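Local coordinates for protein ECF RNA polymerase sigma factor SigK (Mycobacterium tuberculosis, PDB 4NQW) that probably directs RNA polymerase to specific promoters as an ECF sigma factor, held inactive by an anti-sigma factor until regulated proteolysis releases it, at residues A[158-161]-A[162-166]; A[171-174]-A[175-179]. All coordinates share one frame; numbering follows the deposited sequence.

Contact 1: A[158-161]-A[162-166]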
loop_
_atom_site.group_PDB
_atom_site.type_symbol
_atom_site.label_atom_id
_atom_site.label_comp_id
_atom_site.label_asym_id
_atom_site.label_seq_id
_atom_site.Cartn_x
_atom_site.Cartn_y
_atom_site.Cartn_z
ATOM N N GLN A 158 -11.078 13.889 -6.621
ATOM C CA GLN A 158 -9.934 13.414 -5.844
ATOM C C GLN A 158 -10.240 12.110 -5.101
ATOM O O GLN A 158 -9.371 11.246 -4.983
ATOM C CB GLN A 158 -9.444 14.511 -4.890
ATOM C CG GLN A 158 -8.752 15.650 -5.627
ATOM C CD GLN A 158 -8.651 16.929 -4.818
ATOM O OE1 GLN A 158 -8.538 16.897 -3.596
ATOM N NE2 GLN A 158 -8.682 18.069 -5.504
ATOM N N ARG A 159 -11.473 11.962 -4.618
ATOM C CA ARG A 159 -11.920 10.703 -4.014
ATOM C C ARG A 159 -12.024 9.602 -5.072
ATOM O O ARG A 159 -11.676 8.451 -4.813
ATOM C CB ARG A 159 -13.274 10.884 -3.323
ATOM C CG ARG A 159 -13.719 9.679 -2.505
ATOM C CD ARG A 159 -15.200 9.731 -2.163
ATOM N NE ARG A 159 -15.565 10.949 -1.434
ATOM C CZ ARG A 159 -16.285 11.962 -1.921
ATOM N NH1 ARG A 159 -16.758 11.947 -3.167
ATOM N NH2 ARG A 159 -16.542 13.009 -1.145
ATOM N N GLN A 160 -12.512 9.967 -6.255
ATOM C CA GLN A 160 -12.659 9.035 -7.377
ATOM C C GLN A 160 -11.317 8.464 -7.851
ATOM O O GLN A 160 -11.240 7.293 -8.216
ATOM C CB GLN A 160 -13.361 9.742 -8.540
ATOM C CG GLN A 160 -13.755 8.852 -9.710
ATOM C CD GLN A 160 -14.369 9.649 -10.854
ATOM O OE1 GLN A 160 -13.855 10.703 -11.235
ATOM N NE2 GLN A 160 -15.472 9.150 -11.407
ATOM N N CYS A 161 -10.273 9.292 -7.848
ATOM C CA CYS A 161 -8.930 8.850 -8.244
ATOM C C CYS A 161 -8.410 7.739 -7.339
ATOM O O CYS A 161 -7.913 6.720 -7.821
ATOM C CB CYS A 161 -7.935 10.018 -8.236
ATOM S SG CYS A 161 -7.950 11.010 -9.744
ATOM N N ILE A 162 -8.525 7.945 -6.030
ATOM C CA ILE A 162 -8.095 6.943 -5.056
ATOM C C ILE A 162 -8.987 5.702 -5.131
ATOM O O ILE A 162 -8.498 4.580 -5.032
ATOM C CB ILE A 162 -8.067 7.517 -3.620
ATOM C CG1 ILE A 162 -7.020 8.635 -3.534
ATOM C CG2 ILE A 162 -7.768 6.418 -2.601
ATOM C CD1 ILE A 162 -6.828 9.234 -2.156
ATOM N N GLU A 163 -10.287 5.906 -5.323
ATOM C CA GLU A 163 -11.243 4.798 -5.418
ATOM C C GLU A 163 -10.909 3.855 -6.578
ATOM O O GLU A 163 -10.885 2.635 -6.405
ATOM C CB GLU A 163 -12.671 5.333 -5.582
ATOM C CG GLU A 163 -13.768 4.327 -5.257
ATOM C CD GLU A 163 -13.991 4.152 -3.763
ATOM O OE1 GLU A 163 -14.221 5.166 -3.067
ATOM O OE2 GLU A 163 -13.950 2.998 -3.286
ATOM N N LEU A 164 -10.646 4.424 -7.754
ATOM C CA LEU A 164 -10.367 3.625 -8.950
ATOM C C LEU A 164 -8.952 3.048 -8.952
ATOM O O LEU A 164 -8.764 1.869 -9.246
ATOM C CB LEU A 164 -10.593 4.454 -10.219
ATOM C CG LEU A 164 -12.041 4.859 -10.512
ATOM C CD1 LEU A 164 -12.082 5.834 -11.675
ATOM C CD2 LEU A 164 -12.915 3.649 -10.809
ATOM N N ALA A 165 -7.962 3.874 -8.622
ATOM C CA ALA A 165 -6.564 3.447 -8.670
ATOM C C ALA A 165 -6.211 2.509 -7.527
ATOM O O ALA A 165 -5.747 1.395 -7.755
ATOM C CB ALA A 165 -5.639 4.651 -8.656
ATOM N N TYR A 166 -6.436 2.969 -6.300
ATOM C CA TYR A 166 -6.040 2.216 -5.116
ATOM C C TYR A 166 -6.957 1.008 -4.892
ATOM O O TYR A 166 -6.503 -0.127 -4.966
ATOM C CB TYR A 166 -6.002 3.130 -3.887
ATOM C CG TYR A 166 -5.313 2.523 -2.688
ATOM C CD1 TYR A 166 -3.924 2.397 -2.641
ATOM C CD2 TYR A 166 -6.048 2.087 -1.590
ATOM C CE1 TYR A 166 -3.292 1.843 -1.538
ATOM C CE2 TYR A 166 -5.427 1.531 -0.485
ATOM C CZ TYR A 166 -4.051 1.411 -0.463
ATOM O OH TYR A 166 -3.441 0.859 0.637
#

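Contact 2: A[171-174]-A[175-179]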
loop_
_atom_site.group_PDB
_atom_site.type_symbol
_atom_site.label_atom_id
_atom_site.label_comp_id
_atom_site.label_asym_id
_atom_site.label_seq_id
_atom_site.Cartn_x
_atom_site.Cartn_y
_atom_site.Cartn_z
ATOM N N THR A 171 -4.588 1.317 -13.213
ATOM C CA THR A 171 -3.381 2.121 -13.405
ATOM C C THR A 171 -3.810 3.547 -13.738
ATOM O O THR A 171 -4.930 3.763 -14.192
ATOM C CB THR A 171 -2.499 1.584 -14.554
ATOM O OG1 THR A 171 -3.169 1.771 -15.805
ATOM C CG2 THR A 171 -2.181 0.102 -14.367
ATOM N N TYR A 172 -2.927 4.518 -13.523
ATOM C CA TYR A 172 -3.272 5.921 -13.786
ATOM C C TYR A 172 -3.629 6.157 -15.256
ATOM O O TYR A 172 -4.438 7.027 -15.568
ATOM C CB TYR A 172 -2.154 6.869 -13.330
ATOM C CG TYR A 172 -0.987 6.996 -14.280
ATOM C CD1 TYR A 172 0.042 6.060 -14.278
ATOM C CD2 TYR A 172 -0.900 8.062 -15.168
ATOM C CE1 TYR A 172 1.117 6.178 -15.140
ATOM C CE2 TYR A 172 0.173 8.187 -16.035
ATOM C CZ TYR A 172 1.179 7.243 -16.016
ATOM O OH TYR A 172 2.249 7.360 -16.874
ATOM N N VAL A 173 -3.029 5.370 -16.146
ATOM C CA VAL A 173 -3.371 5.389 -17.566
ATOM C C VAL A 173 -4.819 4.937 -17.754
ATOM O O VAL A 173 -5.597 5.600 -18.443
ATOM C CB VAL A 173 -2.443 4.465 -18.390
ATOM C CG1 VAL A 173 -2.865 4.432 -19.855
ATOM C CG2 VAL A 173 -0.992 4.918 -18.277
ATOM N N GLU A 174 -5.166 3.808 -17.141
ATOM C CA GLU A 174 -6.531 3.276 -17.195
ATOM C C GLU A 174 -7.562 4.245 -16.609
ATOM O O GLU A 174 -8.698 4.298 -17.076
ATOM C CB GLU A 174 -6.621 1.926 -16.473
ATOM C CG GLU A 174 -5.962 0.775 -17.218
ATOM C CD GLU A 174 -6.124 -0.557 -16.505
ATOM O OE1 GLU A 174 -5.901 -0.616 -15.275
ATOM O OE2 GLU A 174 -6.471 -1.553 -17.176
ATOM N N VAL A 175 -7.165 5.002 -15.588
ATOM C CA VAL A 175 -8.034 6.027 -15.002
ATOM C C VAL A 175 -8.235 7.192 -15.974
ATOM O O VAL A 175 -9.344 7.706 -16.106
ATOM C CB VAL A 175 -7.483 6.543 -13.652
ATOM C CG1 VAL A 175 -8.278 7.743 -13.150
ATOM C CG2 VAL A 175 -7.508 5.434 -12.614
ATOM N N SER A 176 -7.168 7.598 -16.661
ATOM C CA SER A 176 -7.249 8.696 -17.631
ATOM C C SER A 176 -8.193 8.366 -18.784
ATOM O O SER A 176 -8.944 9.228 -19.235
ATOM C CB SER A 176 -5.863 9.043 -18.185
ATOM O OG SER A 176 -5.505 8.182 -19.254
ATOM N N ARG A 177 -8.141 7.122 -19.257
ATOM C CA ARG A 177 -9.019 6.662 -20.336
ATOM C C ARG A 177 -10.478 6.609 -19.890
ATOM O O ARG A 177 -11.378 7.013 -20.629
ATOM C CB ARG A 177 -8.586 5.281 -20.846
ATOM C CG ARG A 177 -7.293 5.289 -21.651
ATOM C CD ARG A 177 -7.159 4.059 -22.541
ATOM N NE ARG A 177 -6.700 2.874 -21.810
ATOM C CZ ARG A 177 -5.449 2.405 -21.800
ATOM N NH1 ARG A 177 -4.475 3.004 -22.482
ATOM N NH2 ARG A 177 -5.168 1.314 -21.093
ATOM N N ARG A 178 -10.702 6.114 -18.676
ATOM C CA ARG A 178 -12.051 5.960 -18.138
ATOM C C ARG A 178 -12.718 7.303 -17.843
ATOM O O ARG A 178 -13.924 7.450 -18.035
ATOM C CB ARG A 178 -12.020 5.100 -16.872
ATOM C CG ARG A 178 -13.393 4.689 -16.365
ATOM C CD ARG A 178 -13.298 3.539 -15.376
ATOM N NE ARG A 178 -14.615 3.104 -14.913
ATOM C CZ ARG A 178 -14.835 2.043 -14.137
ATOM N NH1 ARG A 178 -13.825 1.281 -13.722
ATOM N NH2 ARG A 178 -16.076 1.738 -13.775
ATOM N N LEU A 179 -11.932 8.275 -17.383
ATOM C CA LEU A 179 -12.452 9.601 -17.019
ATOM C C LEU A 179 -12.334 10.631 -18.153
ATOM O O LEU A 179 -12.641 11.811 -17.956
ATOM C CB LEU A 179 -11.740 10.126 -15.765
ATOM C CG LEU A 179 -12.208 9.582 -14.412
ATOM C CD1 LEU A 179 -12.021 8.078 -14.301
ATOM C CD2 LEU A 179 -11.467 10.289 -13.287
#

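Contact 1: A[158-161]-A[162-166]
Q160 and L164 lie side by side on one flank of helix 156-167 and point the same way. Q160 CG comes 4.0 Å from L164 CD1. CG of Q160 stands anti to its own nitrogen (chi1 -172°) and the chain runs on extended, which carries it out alongside the leucine. L164 CG also packs 3.4 Å from Q160 O, close against the backbone of the previous turn.

Three backbone hydrogen bonds of the i to i+4 kind bind the two turns. E163 N donates to R159 O at 2.9 Å. L164 N donates to Q160 O and A165 N to C161 O in the same way. A165 CB sits 3.2 Å from C161 O, so this carbonyl is flanked by a methyl as well as its donor. Y166 N continues the pattern to I162 O. A wider pi-type turn spans 163-166.

The charged groups look elsewhere. R159 and E163 are one turn apart, yet R159 NE and E163 OE1 are 6.2 Å apart. R159 forms a salt bridge with D156, and E163 forms one with R60.

I162 and A165 face helix 183-201, while L164 meets helix 172-178. This is an amphipathic alpha-helix of sigma-70 domain 4, packed against helices 172-178 and 183-201 in the all-helical fold.

Contact 2: A[171-174]-A[175-179]
The R177 chain bends at chi3 (-80°), which brings its guanidinium over V173 CG1. That methyl stands anti to the V173 backbone nitrogen. The helix is 172-178, the first helix of the probable DNA-binding helix-turn-helix, and a capping box opens it.

In the box, T171 is the N-cap. E174 N donates to T171 OG1 at 3.1 Å, and T171 N donates to E174 OE1, also at 3.1 Å. The second bond is nearly straight (168°) and uses the anti lone pair of the carboxylate oxygen. The first bond holds the T171 hydroxyl at the helix start; the second holds the E174 carboxylate.

Backbone bonds then wind the helix. V175 N reaches T171 O, S176 N reaches Y172 O and R178 N reaches E174 O. On the first turn, Y172 OH hydrogen-bonds an acidic side chain on the chain of another protein.

The guanidinium of R177 takes V173 CG1 over one face, with NH1 at 3.4 Å. E174 CG comes to it obliquely. The E174 carboxylate plane is turned 86° from the guanidinium, and E174 OE2 stays 5.0 Å from R177 NH2.

V173 O is gripped twice. R177 N donates to it at 3.1 Å, and S176 OG donates to the same oxygen at 2.7 Å, in the carbonyl plane and on a lone pair.

Contact 1 lies on helix 156-167. Contact 2 spans the next helix, 172-178, with its N-cap and the residue after it. Their centres are about 10 Å apart, and both belong to sigma-70 domain 4. The two contacts pack mainly through L164, which touches V175, R178 and L179. L164 CD1 lies 3.5 Å from L179 CD1, and L164 CB lies 4.0 Å from V175 CG2. Q160 OE1 comes 3.2 Å from CD2 of L179, just after the helix. Helix 183-201 touches both, through I162 and A165 of contact 1 and Y172, V175 and S176 of contact 2. A cadmium ion lies about 9 Å from the T171 side chain.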